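Protein GLB-12 (Caenorhabditis elegans, PDB 4BJA) is a globin that binds heme b through two axial histidines and probably takes part in redox signalling needed for reproduction. Local coordinates at residues Thr184-Gln187 and Ile188-Trp192; Arg37-Leu40 and Arg41-Gln45; Glu98-Glu101 and Gln102-Met106; Leu196-Val199 and Ile200-Met203. The protein carries 1 engineered substitution. All blocks are in the same frame, centred on the assembly; numbering follows the deposited sequence.

Contact 1 of 4, residues Thr184-Gln187 and Ile188-Trp192; sequences TTSQ and ITDVW
One backbone oxygen, Thr185 O, is gripped twice by the same residue, Thr189. The amide N of Thr189 reaches Thr185 O at 2.9 Å, and the hydroxyl OG1 of Thr189 donates to Thr185 O at 2.8 Å. The two donors come from opposite faces of the carbonyl plane. In Thr189 chi1 is -60°, which keeps OG1 close to its own backbone N and turns it back toward the preceding turn. CG2 of Thr185 lies 4.1 Å from Thr189 OG1.

Ile188 N bonds to Thr184 O at 3.0 Å, and CG1 of Ile188 rests 3.3 Å from Thr184 O. The side chain of Ile188 also packs on Thr43 of helix 34-46.

The first turn is closed by reciprocal bonds. Gln187 N donates to Thr184 OG1 at 3.0 Å in a nearly straight bond. In return, Thr184 N donates to Gln187 OE1 at 3.2 Å, from above the amide carbonyl plane. Thr184 and Gln187 thus form a capping box, with Thr184 as the N-cap of helix 185-214, the last helix of this globin fold.

Contact 2 of 4, residues Arg37-Leu40 and Arg41-Gln45; sequences RTLL and RETWQ
Leu39 and Thr43 cross at a slant, one turn apart, with CD2 of Leu39 3.8 Å from Thr43 OG1 and 4.0 Å from Thr43 CG2. The hydroxyl of Thr43 is placed between its own backbone N and carbonyl carbon, chi1 55°. From there OG1 donates to Leu39 O at 2.7 Å, tilted 33° from the carbonyl plane. The amide of Thr43 bonds to Leu39 O as well, so this oxygen accepts from two donors. Thr43 OG1 in turn is hydrogen-bonded to Trp192 NE1.

Thr38 and Glu42 are arranged differently. They run side by side and point the same way, with Thr38 CG2 4.0 Å from Glu42 CD. CG of Glu42 also lies 3.3 Å from Thr38 O. The carboxylate of Glu42 goes on to a hydrogen bond with Tyr183 OH.

All of this lies on helix 34-46 of the globin fold, which packs against helices 87-108 and 185-214. Leu40 faces the latter, touching Val191, Trp192 and Phe195.

Arg41 bends at chi2, and CG of Gln45 sits 3.8 Å above the plane of the Arg41 guanidinium, toward its rim. That group is a salt-bridge partner of Glu101 and also bonds to Thr104. Trp44 has CB 3.3 Å from Leu40 O, while its NE1 bonds to Glu101 and its side chain packs on Met100.

Contact 3 of 4, residues Glu98-Glu101 and Gln102-Met106; sequences EFME and QLTSM. With HEM (protoporphyrin IX containing Fe), chain B.
The heme pocket of the globin fold is lined here by helix 87-108, through Phe99. Its ring and the side chain of Leu103 lie side by side and point the same way. CD2 of Leu103 is 3.6 Å from Phe99 CE1 and 3.7 Å from Phe99 CZ, meeting the ring obliquely. The heme methyl CMB sits over one face, toward the rim, 3.6 Å from Phe99 CE1. With CG anti to the backbone N, chi1 167°, the ring is carried to where it meets both Leu103 and the heme.

Met100 and Thr104 cross at about a right angle. In one of its two conformers Met100, bent at chi2, brings CE 3.9 Å from Thr104 CG2. Thr104 OG1 donates to Met100 O at 2.9 Å, and Thr104 N bonds to the same oxygen, so two donors from one residue grip it.

Phe99 brings an apolar ring to the heme methyl, while Glu101 and Thr104 carry the polar ties to helix 34-46. The same short piece of helix thus joins an apolar contact with the porphyrin to charged and hydrogen-bonded links that would hold the two helices in place relative to each other.

Contact 4 of 4, residues Leu196-Val199 and Ile200-Met203; sequences LNTV and ISQM. With HEM (protoporphyrin IX containing Fe), chain B.
Met203 touches Val199 one turn back and then extends to the heme. Its CB lies 3.5 Å from Val199 O, and CG is slightly closer to that oxygen. SD meets CG1 of Val199 at 3.7 Å, the two side chains lying side by side and pointing the same way. SD is also 3.8 Å from the vinyl carbon CAB of the heme. CE ends 3.6 Å from heme C3B, and equally near C2B, both on one pyrrole ring. The chain runs extended through chi2, 177°, and turns only at chi3, which brings the methyl onto the porphyrin. Met203 adopts two conformers; these contacts belong to one of them.

Both segments lie on helix 185-214, the closing helix of the globin fold, and Met203 belongs to the heme pocket. The side chain also lies near His127, an axial ligand of the iron.

On another side, Asn197 and Ile200 lie side by side, with OD1 of Asn197 3.7 Å from Ile200 CD1. CG1 of Ile200 is 3.3 Å from Leu196 O. Gln202 is bent at chi2, and its NE2 makes a weak hydrogen bond to Ser201 OG. Its OE1 accepts from Arg121 and Trp117. The second subunit packs here too, with Ser24 of that chain on Asn197 and its Glu25 on Ile200 and Ser201.

Contacts 1 and 4 lie on the same helix, 185-214, with centres 17 Å apart. Contact 1 meets contact 2 through Trp192 NE1 and Thr43 OG1, 2.8 Å apart, a probable hydrogen bond, and its tryptophan ring also reaches Met100 of contact 3. Contacts 2 and 3 are joined by the salt bridge between Arg41 NH2 and Glu101 OE2 at 2.8 Å. Contacts 3 and 4 pack together, with Leu103 CD2 3.8 Å from Val199 CG2. Both touch the heme, at its CMB methyl and at the pyrrole ring bearing it. Contacts 1 and 2 lie away from the heme-binding residues, though the side chain of Trp44 comes within about 10 Å of the heme.

Contact 1 of 4, residues Thr184-Gln187 and Ile188-Trp192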
loop_
_atom_site.group_PDB
_atom_site.type_symbol
_atom_site.label_atom_id
_atom_site.label_comp_id
_atom_site.label_asym_id
_atom_site.label_seq_id
_atom_site.Cartn_x
_atom_site.Cartn_y
_atom_site.Cartn_z
ATOM N N THR A 184 -24.179 2.849 7.329
ATOM C CA THR A 184 -24.896 3.367 6.171
ATOM C C THR A 184 -24.369 2.700 4.913
ATOM O O THR A 184 -23.270 2.130 4.906
ATOM C CB THR A 184 -24.721 4.871 5.967
ATOM O OG1 THR A 184 -23.353 5.180 5.639
ATOM C CG2 THR A 184 -25.187 5.644 7.206
ATOM N N THR A 185 -25.154 2.803 3.853
ATOM C CA THR A 185 -24.771 2.246 2.559
ATOM C C THR A 185 -23.474 2.859 2.056
ATOM O O THR A 185 -22.592 2.153 1.530
ATOM C CB THR A 185 -25.923 2.442 1.521
ATOM O OG1 THR A 185 -27.065 1.685 1.939
ATOM C CG2 THR A 185 -25.497 1.950 0.152
ATOM N N SER A 186 -23.336 4.171 2.234
ATOM C CA SER A 186 -22.130 4.854 1.831
ATOM C C SER A 186 -20.913 4.374 2.615
ATOM O O SER A 186 -19.844 4.152 2.031
ATOM C CB SER A 186 -22.308 6.379 1.969
ATOM O OG SER A 186 -21.063 6.987 1.731
ATOM N N GLN A 187 -21.069 4.205 3.926
ATOM C CA GLN A 187 -19.992 3.664 4.751
ATOM C C GLN A 187 -19.548 2.287 4.280
ATOM O O GLN A 187 -18.361 2.043 4.132
ATOM C CB GLN A 187 -20.446 3.505 6.184
ATOM C CG GLN A 187 -20.345 4.728 7.023
ATOM C CD GLN A 187 -21.146 4.552 8.295
ATOM O OE1 GLN A 187 -21.373 3.428 8.741
ATOM N NE2 GLN A 187 -21.583 5.664 8.878
ATOM N N ILE A 188 -20.512 1.382 4.082
ATOM C CA ILE A 188 -20.184 0.011 3.751
ATOM C C ILE A 188 -19.485 -0.013 2.387
ATOM O O ILE A 188 -18.484 -0.711 2.187
ATOM C CB ILE A 188 -21.458 -0.867 3.715
ATOM C CG1 ILE A 188 -22.067 -0.974 5.117
ATOM C CG2 ILE A 188 -21.161 -2.263 3.243
ATOM C CD1 ILE A 188 -23.468 -1.608 5.083
ATOM N N THR A 189 -20.034 0.751 1.447
ATOM C CA THR A 189 -19.433 0.829 0.113
ATOM C C THR A 189 -17.977 1.341 0.160
ATOM O O THR A 189 -17.088 0.733 -0.444
ATOM C CB THR A 189 -20.315 1.739 -0.802
ATOM O OG1 THR A 189 -21.639 1.194 -0.921
ATOM C CG2 THR A 189 -19.727 1.906 -2.186
ATOM N N ASP A 190 -17.738 2.442 0.900
ATOM C CA ASP A 190 -16.415 3.035 0.946
ATOM C C ASP A 190 -15.418 2.073 1.630
ATOM O O ASP A 190 -14.300 1.903 1.149
ATOM C CB ASP A 190 -16.454 4.418 1.639
ATOM C CG ASP A 190 -17.369 5.445 0.922
ATOM O OD1 ASP A 190 -17.921 5.195 -0.168
ATOM O OD2 ASP A 190 -17.568 6.541 1.499
ATOM N N VAL A 191 -15.833 1.422 2.717
ATOM C CA VAL A 191 -14.942 0.515 3.424
ATOM C C VAL A 191 -14.575 -0.693 2.560
ATOM O O VAL A 191 -13.393 -1.086 2.499
ATOM C CB VAL A 191 -15.524 0.066 4.792
ATOM C CG1 VAL A 191 -14.672 -1.003 5.377
ATOM C CG2 VAL A 191 -15.591 1.263 5.752
ATOM N N TRP A 192 -15.575 -1.280 1.890
ATOM C CA TRP A 192 -15.303 -2.440 1.068
ATOM C C TRP A 192 -14.441 -2.045 -0.117
ATOM O O TRP A 192 -13.576 -2.810 -0.554
ATOM C CB TRP A 192 -16.634 -3.150 0.645
ATOM C CG TRP A 192 -17.016 -4.149 1.669
ATOM C CD1 TRP A 192 -17.837 -3.950 2.747
ATOM C CD2 TRP A 192 -16.538 -5.490 1.769
ATOM N NE1 TRP A 192 -17.916 -5.098 3.501
ATOM C CE2 TRP A 192 -17.134 -6.065 2.916
ATOM C CE3 TRP A 192 -15.691 -6.276 0.979
ATOM C CZ2 TRP A 192 -16.889 -7.396 3.295
ATOM C CZ3 TRP A 192 -15.459 -7.594 1.353
ATOM C CH2 TRP A 192 -16.042 -8.136 2.513
#

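Contact 2 of 4, residues Arg37-Leu40 and Arg41-Gln45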
loop_
_atom_site.group_PDB
_atom_site.type_symbol
_atom_site.label_atom_id
_atom_site.label_comp_id
_atom_site.label_asym_id
_atom_site.label_seq_id
_atom_site.Cartn_x
_atom_site.Cartn_y
_atom_site.Cartn_z
ATOM N N ARG A 37 -12.705 -2.282 10.099
ATOM C CA ARG A 37 -12.455 -3.730 10.032
ATOM C C ARG A 37 -13.612 -4.489 10.633
ATOM O O ARG A 37 -13.948 -5.564 10.167
ATOM C CB ARG A 37 -11.113 -4.103 10.710
ATOM C CG ARG A 37 -9.913 -3.553 9.877
ATOM C CD ARG A 37 -8.547 -3.972 10.443
ATOM N NE ARG A 37 -8.047 -3.033 11.456
ATOM C CZ ARG A 37 -8.160 -3.123 12.767
ATOM N NH1 ARG A 37 -8.816 -4.145 13.363
ATOM N NH2 ARG A 37 -7.578 -2.138 13.496
ATOM N N THR A 38 -14.173 -3.975 11.721
ATOM C CA THR A 38 -15.350 -4.634 12.329
ATOM C C THR A 38 -16.507 -4.638 11.313
ATOM O O THR A 38 -17.222 -5.654 11.140
ATOM C CB THR A 38 -15.747 -3.877 13.575
ATOM O OG1 THR A 38 -14.683 -4.053 14.523
ATOM C CG2 THR A 38 -17.051 -4.362 14.157
ATOM N N LEU A 39 -16.711 -3.503 10.651
ATOM C CA LEU A 39 -17.758 -3.422 9.604
ATOM C C LEU A 39 -17.521 -4.487 8.524
ATOM O O LEU A 39 -18.479 -5.173 8.103
ATOM C CB LEU A 39 -17.796 -2.002 9.011
ATOM C CG LEU A 39 -18.740 -1.769 7.820
ATOM C CD1 LEU A 39 -18.850 -0.309 7.656
ATOM C CD2 LEU A 39 -18.213 -2.357 6.458
ATOM N N LEU A 40 -16.262 -4.660 8.091
ATOM C CA LEU A 40 -15.970 -5.648 7.030
ATOM C C LEU A 40 -16.409 -7.008 7.486
ATOM O O LEU A 40 -17.091 -7.718 6.737
ATOM C CB LEU A 40 -14.485 -5.728 6.696
ATOM C CG LEU A 40 -13.817 -4.619 5.976
ATOM C CD1 LEU A 40 -12.338 -4.962 5.936
ATOM C CD2 LEU A 40 -14.354 -4.610 4.542
ATOM N N ARG A 41 -16.022 -7.392 8.716
ATOM C CA ARG A 41 -16.413 -8.679 9.218
ATOM C C ARG A 41 -17.931 -8.814 9.401
ATOM O O ARG A 41 -18.503 -9.833 8.985
ATOM C CB ARG A 41 -15.662 -9.029 10.519
ATOM C CG ARG A 41 -15.920 -10.454 10.945
ATOM C CD ARG A 41 -15.525 -11.474 9.927
ATOM N NE ARG A 41 -15.752 -12.830 10.450
ATOM C CZ ARG A 41 -15.790 -13.920 9.692
ATOM N NH1 ARG A 41 -15.592 -13.816 8.374
ATOM N NH2 ARG A 41 -15.998 -15.121 10.256
ATOM N N GLU A 42 -18.576 -7.821 10.016
ATOM C CA GLU A 42 -20.027 -7.938 10.320
ATOM C C GLU A 42 -20.848 -7.965 9.032
ATOM O O GLU A 42 -21.759 -8.770 8.915
ATOM C CB GLU A 42 -20.480 -6.820 11.230
ATOM C CG GLU A 42 -19.899 -6.911 12.640
ATOM C CD GLU A 42 -20.608 -6.005 13.647
ATOM O OE1 GLU A 42 -21.116 -4.936 13.250
ATOM O OE2 GLU A 42 -20.636 -6.346 14.855
ATOM N N THR A 43 -20.499 -7.103 8.071
ATOM C CA THR A 43 -21.212 -7.122 6.787
ATOM C C THR A 43 -21.021 -8.440 6.015
ATOM O O THR A 43 -21.968 -8.937 5.413
ATOM C CB THR A 43 -20.917 -5.914 5.910
ATOM O OG1 THR A 43 -19.509 -5.807 5.737
ATOM C CG2 THR A 43 -21.458 -4.632 6.575
ATOM N N TRP A 44 -19.815 -8.998 5.994
ATOM C CA TRP A 44 -19.580 -10.269 5.366
ATOM C C TRP A 44 -20.395 -11.368 6.050
ATOM O O TRP A 44 -20.972 -12.251 5.384
ATOM C CB TRP A 44 -18.096 -10.589 5.412
ATOM C CG TRP A 44 -17.726 -11.975 4.895
ATOM C CD1 TRP A 44 -17.472 -13.092 5.649
ATOM C CD2 TRP A 44 -17.517 -12.359 3.529
ATOM N NE1 TRP A 44 -17.148 -14.146 4.837
ATOM C CE2 TRP A 44 -17.174 -13.735 3.528
ATOM C CE3 TRP A 44 -17.615 -11.675 2.295
ATOM C CZ2 TRP A 44 -16.868 -14.446 2.343
ATOM C CZ3 TRP A 44 -17.342 -12.384 1.132
ATOM C CH2 TRP A 44 -16.961 -13.754 1.156
ATOM N N GLN A 45 -20.423 -11.351 7.392
ATOM C CA GLN A 45 -21.200 -12.344 8.128
ATOM C C GLN A 45 -22.723 -12.276 7.952
ATOM O O GLN A 45 -23.399 -13.293 8.132
ATOM C CB GLN A 45 -20.862 -12.239 9.607
ATOM C CG GLN A 45 -19.502 -12.821 9.842
ATOM C CD GLN A 45 -19.284 -13.026 11.294
ATOM O OE1 GLN A 45 -19.304 -12.061 12.059
ATOM N NE2 GLN A 45 -19.087 -14.277 11.699
#

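Contact 3 of 4, residues Glu98-Glu101 and Gln102-Met106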
loop_
_atom_site.group_PDB
_atom_site.type_symbol
_atom_site.label_atom_id
_atom_site.label_comp_id
_atom_site.label_asym_id
_atom_site.label_seq_id
_atom_site.Cartn_x
_atom_site.Cartn_y
_atom_site.Cartn_z
ATOM N N GLU A 98 -12.703 -19.022 0.987
ATOM C CA GLU A 98 -11.945 -19.288 2.253
ATOM C C GLU A 98 -10.974 -18.153 2.549
ATOM O O GLU A 98 -10.785 -17.771 3.713
ATOM C CB GLU A 98 -11.175 -20.607 2.177
ATOM C CG GLU A 98 -12.075 -21.850 2.133
ATOM C CD GLU A 98 -11.305 -23.135 1.855
ATOM O OE1 GLU A 98 -10.245 -23.093 1.173
ATOM O OE2 GLU A 98 -11.784 -24.205 2.300
ATOM N N PHE A 99 -10.353 -17.626 1.504
ATOM C CA PHE A 99 -9.417 -16.493 1.644
ATOM C C PHE A 99 -10.141 -15.277 2.191
ATOM O O PHE A 99 -9.612 -14.621 3.097
ATOM C CB PHE A 99 -8.817 -16.214 0.262
ATOM C CG PHE A 99 -8.075 -14.912 0.131
ATOM C CD1 PHE A 99 -8.734 -13.737 -0.249
ATOM C CD2 PHE A 99 -6.686 -14.892 0.277
ATOM C CE1 PHE A 99 -8.025 -12.555 -0.426
ATOM C CE2 PHE A 99 -5.968 -13.720 0.066
ATOM C CZ PHE A 99 -6.639 -12.541 -0.261
ATOM N N MET A 100 -11.326 -14.954 1.658
ATOM C CA MET A 100 -12.096 -13.816 2.171
ATOM C C MET A 100 -12.627 -14.046 3.592
ATOM O O MET A 100 -12.682 -13.130 4.393
ATOM C CB MET A 100 -13.241 -13.470 1.200
ATOM C CG MET A 100 -12.698 -12.912 -0.132
ATOM S SD MET A 100 -11.910 -11.315 0.132
ATOM C CE MET A 100 -13.004 -10.790 1.465
ATOM N N GLU A 101 -13.020 -15.283 3.885
ATOM C CA GLU A 101 -13.510 -15.660 5.207
ATOM C C GLU A 101 -12.384 -15.419 6.231
ATOM O O GLU A 101 -12.575 -14.806 7.277
ATOM C CB GLU A 101 -13.888 -17.139 5.215
ATOM C CG GLU A 101 -14.205 -17.706 6.600
ATOM C CD GLU A 101 -15.384 -17.028 7.328
ATOM O OE1 GLU A 101 -16.187 -16.231 6.757
ATOM O OE2 GLU A 101 -15.537 -17.328 8.534
ATOM N N GLN A 102 -11.212 -15.916 5.907
ATOM C CA GLN A 102 -10.076 -15.840 6.851
ATOM C C GLN A 102 -9.627 -14.400 6.984
ATOM O O GLN A 102 -9.318 -13.899 8.101
ATOM C CB GLN A 102 -8.897 -16.574 6.256
ATOM C CG GLN A 102 -8.903 -18.058 6.155
ATOM C CD GLN A 102 -7.577 -18.483 5.499
ATOM O OE1 GLN A 102 -7.500 -18.721 4.281
ATOM N NE2 GLN A 102 -6.506 -18.455 6.291
ATOM N N LEU A 103 -9.524 -13.727 5.837
ATOM C CA LEU A 103 -8.994 -12.348 5.829
ATOM C C LEU A 103 -9.942 -11.428 6.630
ATOM O O LEU A 103 -9.482 -10.633 7.469
ATOM C CB LEU A 103 -8.817 -11.872 4.358
ATOM C CG LEU A 103 -8.294 -10.502 4.054
ATOM C CD1 LEU A 103 -6.991 -10.196 4.876
ATOM C CD2 LEU A 103 -8.041 -10.477 2.519
ATOM N N THR A 104 -11.254 -11.536 6.415
ATOM C CA THR A 104 -12.193 -10.650 7.136
ATOM C C THR A 104 -12.197 -10.993 8.637
ATOM O O THR A 104 -12.297 -10.106 9.470
ATOM C CB THR A 104 -13.623 -10.677 6.627
ATOM O OG1 THR A 104 -14.144 -12.019 6.662
ATOM C CG2 THR A 104 -13.728 -10.077 5.204
ATOM N N SER A 105 -12.056 -12.266 8.958
ATOM C CA SER A 105 -11.981 -12.695 10.383
ATOM C C SER A 105 -10.698 -12.133 11.029
ATOM O O SER A 105 -10.728 -11.630 12.151
ATOM C CB SER A 105 -11.991 -14.235 10.474
ATOM O OG SER A 105 -11.944 -14.622 11.853
ATOM N N MET A 106 -9.578 -12.251 10.339
ATOM C CA MET A 106 -8.322 -11.766 10.912
ATOM C C MET A 106 -8.388 -10.286 11.134
ATOM O O MET A 106 -7.881 -9.796 12.152
ATOM C CB MET A 106 -7.104 -12.146 10.075
ATOM C CG MET A 106 -6.681 -13.649 10.247
ATOM S SD MET A 106 -5.147 -13.995 9.439
ATOM C CE MET A 106 -5.685 -14.040 7.779
HETATM C CHA HEM B . -5.210 -20.556 -6.427
HETATM C CHB HEM B . -7.187 -16.621 -4.414
HETATM C CHC HEM B . -7.087 -14.388 -8.671
HETATM C CHD HEM B . -5.880 -18.541 -10.789
HETATM C C1A HEM B . -5.694 -19.667 -5.529
HETATM C C2A HEM B . -5.735 -19.863 -4.091
HETATM C C3A HEM B . -6.290 -18.757 -3.565
HETATM C C4A HEM B . -6.616 -17.850 -4.643
HETATM C CMA HEM B . -6.590 -18.437 -2.076
HETATM C CAA HEM B . -5.196 -21.133 -3.353
HETATM C CBA HEM B . -4.042 -20.777 -2.404
HETATM C CGA HEM B . -2.954 -20.237 -3.221
HETATM O O1A HEM B . -2.605 -20.877 -4.252
HETATM O O2A HEM B . -2.485 -19.132 -2.842
HETATM C C1B HEM B . -7.256 -15.684 -5.403
HETATM C C2B HEM B . -7.597 -14.282 -5.193
HETATM C C3B HEM B . -7.560 -13.679 -6.348
HETATM C C4B HEM B . -7.214 -14.659 -7.346
HETATM C CMB HEM B . -7.913 -13.645 -3.830
HETATM C CAB HEM B . -7.822 -12.163 -6.551
HETATM C CBB HEM B . -8.176 -11.724 -7.734
HETATM C C1C HEM B . -6.740 -15.305 -9.604
HETATM C C2C HEM B . -6.639 -15.053 -11.019
HETATM C C3C HEM B . -6.297 -16.186 -11.607
HETATM C C4C HEM B . -6.206 -17.216 -10.597
HETATM C CMC HEM B . -6.854 -13.672 -11.683
HETATM C CAC HEM B . -6.084 -16.351 -13.130
HETATM C CBC HEM B . -5.281 -17.324 -13.523
HETATM C C1D HEM B . -5.673 -19.464 -9.827
HETATM C C2D HEM B . -5.486 -20.864 -10.063
HETATM C C3D HEM B . -5.273 -21.478 -8.716
HETATM C C4D HEM B . -5.345 -20.391 -7.781
HETATM C CMD HEM B . -5.494 -21.626 -11.408
HETATM C CAD HEM B . -5.057 -22.970 -8.398
HETATM C CBD HEM B . -6.405 -23.504 -7.885
HETATM C CGD HEM B . -7.514 -23.582 -8.932
HETATM O O1D HEM B . -7.253 -23.643 -10.152
HETATM O O2D HEM B . -8.680 -23.608 -8.517
HETATM N NA HEM B . -6.254 -18.424 -5.847
HETATM N NB HEM B . -7.020 -15.904 -6.757
HETATM N NC HEM B . -6.468 -16.640 -9.394
HETATM N ND HEM B . -5.595 -19.216 -8.452
HETATM FE FE HEM B . -6.345 -17.574 -7.601
#

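Contact 4 of 4, residues Leu196-Val199 and Ile200-Met203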
loop_
_atom_site.group_PDB
_atom_site.type_symbol
_atom_site.label_atom_id
_atom_site.label_comp_id
_atom_site.label_asym_id
_atom_site.label_seq_id
_atom_site.Cartn_x
_atom_site.Cartn_y
_atom_site.Cartn_z
ATOM N N LEU A 196 -10.971 -3.887 -0.682
ATOM C CA LEU A 196 -10.743 -4.697 -1.883
ATOM C C LEU A 196 -9.627 -4.091 -2.758
ATOM O O LEU A 196 -8.844 -4.833 -3.387
ATOM C CB LEU A 196 -12.057 -4.863 -2.634
ATOM C CG LEU A 196 -13.050 -5.795 -1.927
ATOM C CD1 LEU A 196 -14.322 -5.790 -2.718
ATOM C CD2 LEU A 196 -12.533 -7.205 -1.834
ATOM N N ASN A 197 -9.538 -2.756 -2.807
ATOM C CA ASN A 197 -8.421 -2.114 -3.500
ATOM C C ASN A 197 -7.062 -2.402 -2.865
ATOM O O ASN A 197 -6.065 -2.550 -3.559
ATOM C CB ASN A 197 -8.674 -0.606 -3.654
ATOM C CG ASN A 197 -9.691 -0.352 -4.785
ATOM O OD1 ASN A 197 -9.541 -0.922 -5.862
ATOM N ND2 ASN A 197 -10.670 0.474 -4.566
ATOM N N THR A 198 -7.053 -2.519 -1.549
ATOM C CA THR A 198 -5.812 -2.883 -0.860
ATOM C C THR A 198 -5.464 -4.355 -1.146
ATOM O O THR A 198 -4.289 -4.682 -1.296
ATOM C CB THR A 198 -5.916 -2.619 0.665
ATOM O OG1 THR A 198 -6.233 -1.225 0.844
ATOM C CG2 THR A 198 -4.607 -2.919 1.362
ATOM N N VAL A 199 -6.477 -5.235 -1.242
ATOM C CA VAL A 199 -6.176 -6.598 -1.638
ATOM C C VAL A 199 -5.560 -6.623 -3.047
ATOM O O VAL A 199 -4.531 -7.263 -3.291
ATOM C CB VAL A 199 -7.434 -7.486 -1.567
ATOM C CG1 VAL A 199 -7.139 -8.849 -2.196
ATOM C CG2 VAL A 199 -7.884 -7.615 -0.048
ATOM N N ILE A 200 -6.142 -5.860 -3.969
ATOM C CA ILE A 200 -5.558 -5.789 -5.323
ATOM C C ILE A 200 -4.115 -5.299 -5.280
ATOM O O ILE A 200 -3.236 -5.903 -5.877
ATOM C CB ILE A 200 -6.335 -4.822 -6.224
ATOM C CG1 ILE A 200 -7.733 -5.377 -6.482
ATOM C CG2 ILE A 200 -5.588 -4.688 -7.592
ATOM C CD1 ILE A 200 -8.717 -4.332 -7.131
ATOM N N SER A 201 -3.860 -4.196 -4.573
ATOM C CA SER A 201 -2.509 -3.634 -4.621
ATOM C C SER A 201 -1.483 -4.613 -4.014
ATOM O O SER A 201 -0.393 -4.772 -4.570
ATOM C CB SER A 201 -2.460 -2.294 -3.939
ATOM O OG SER A 201 -2.596 -2.470 -2.566
ATOM N N GLN A 202 -1.838 -5.278 -2.905
ATOM C CA GLN A 202 -0.850 -6.153 -2.254
ATOM C C GLN A 202 -0.650 -7.457 -3.003
ATOM O O GLN A 202 0.480 -7.975 -3.062
ATOM C CB GLN A 202 -1.250 -6.388 -0.798
ATOM C CG GLN A 202 -1.230 -5.060 -0.037
ATOM C CD GLN A 202 0.134 -4.372 -0.175
ATOM O OE1 GLN A 202 1.133 -4.881 0.317
ATOM N NE2 GLN A 202 0.184 -3.240 -0.908
ATOM N N MET A 203 -1.718 -7.975 -3.630
ATOM C CA MET A 203 -1.498 -9.153 -4.466
ATOM C C MET A 203 -0.709 -8.786 -5.698
ATOM O O MET A 203 0.175 -9.537 -6.093
ATOM C CB MET A 203 -2.800 -9.830 -4.838
ATOM C CG MET A 203 -3.443 -10.493 -3.654
ATOM S SD MET A 203 -4.997 -11.195 -4.171
ATOM C CE MET A 203 -4.412 -12.619 -5.061
HETATM C CHA HEM B . -5.210 -20.556 -6.427
HETATM C CHB HEM B . -7.187 -16.621 -4.414
HETATM C CHC HEM B . -7.087 -14.388 -8.671
HETATM C CHD HEM B . -5.880 -18.541 -10.789
HETATM C C1A HEM B . -5.694 -19.667 -5.529
HETATM C C2A HEM B . -5.735 -19.863 -4.091
HETATM C C3A HEM B . -6.290 -18.757 -3.565
HETATM C C4A HEM B . -6.616 -17.850 -4.643
HETATM C CMA HEM B . -6.590 -18.437 -2.076
HETATM C CAA HEM B . -5.196 -21.133 -3.353
HETATM C CBA HEM B . -4.042 -20.777 -2.404
HETATM C CGA HEM B . -2.954 -20.237 -3.221
HETATM O O1A HEM B . -2.605 -20.877 -4.252
HETATM O O2A HEM B . -2.485 -19.132 -2.842
HETATM C C1B HEM B . -7.256 -15.684 -5.403
HETATM C C2B HEM B . -7.597 -14.282 -5.193
HETATM C C3B HEM B . -7.560 -13.679 -6.348
HETATM C C4B HEM B . -7.214 -14.659 -7.346
HETATM C CMB HEM B . -7.913 -13.645 -3.830
HETATM C CAB HEM B . -7.822 -12.163 -6.551
HETATM C CBB HEM B . -8.176 -11.724 -7.734
HETATM C C1C HEM B . -6.740 -15.305 -9.604
HETATM C C2C HEM B . -6.639 -15.053 -11.019
HETATM C C3C HEM B . -6.297 -16.186 -11.607
HETATM C C4C HEM B . -6.206 -17.216 -10.597
HETATM C CMC HEM B . -6.854 -13.672 -11.683
HETATM C CAC HEM B . -6.084 -16.351 -13.130
HETATM C CBC HEM B . -5.281 -17.324 -13.523
HETATM C C1D HEM B . -5.673 -19.464 -9.827
HETATM C C2D HEM B . -5.486 -20.864 -10.063
HETATM C C3D HEM B . -5.273 -21.478 -8.716
HETATM C C4D HEM B . -5.345 -20.391 -7.781
HETATM C CMD HEM B . -5.494 -21.626 -11.408
HETATM C CAD HEM B . -5.057 -22.970 -8.398
HETATM C CBD HEM B . -6.405 -23.504 -7.885
HETATM C CGD HEM B . -7.514 -23.582 -8.932
HETATM O O1D HEM B . -7.253 -23.643 -10.152
HETATM O O2D HEM B . -8.680 -23.608 -8.517
HETATM N NA HEM B . -6.254 -18.424 -5.847
HETATM N NB HEM B . -7.020 -15.904 -6.757
HETATM N NC HEM B . -6.468 -16.640 -9.394
HETATM N ND HEM B . -5.595 -19.216 -8.452
HETATM FE FE HEM B . -6.345 -17.574 -7.601
#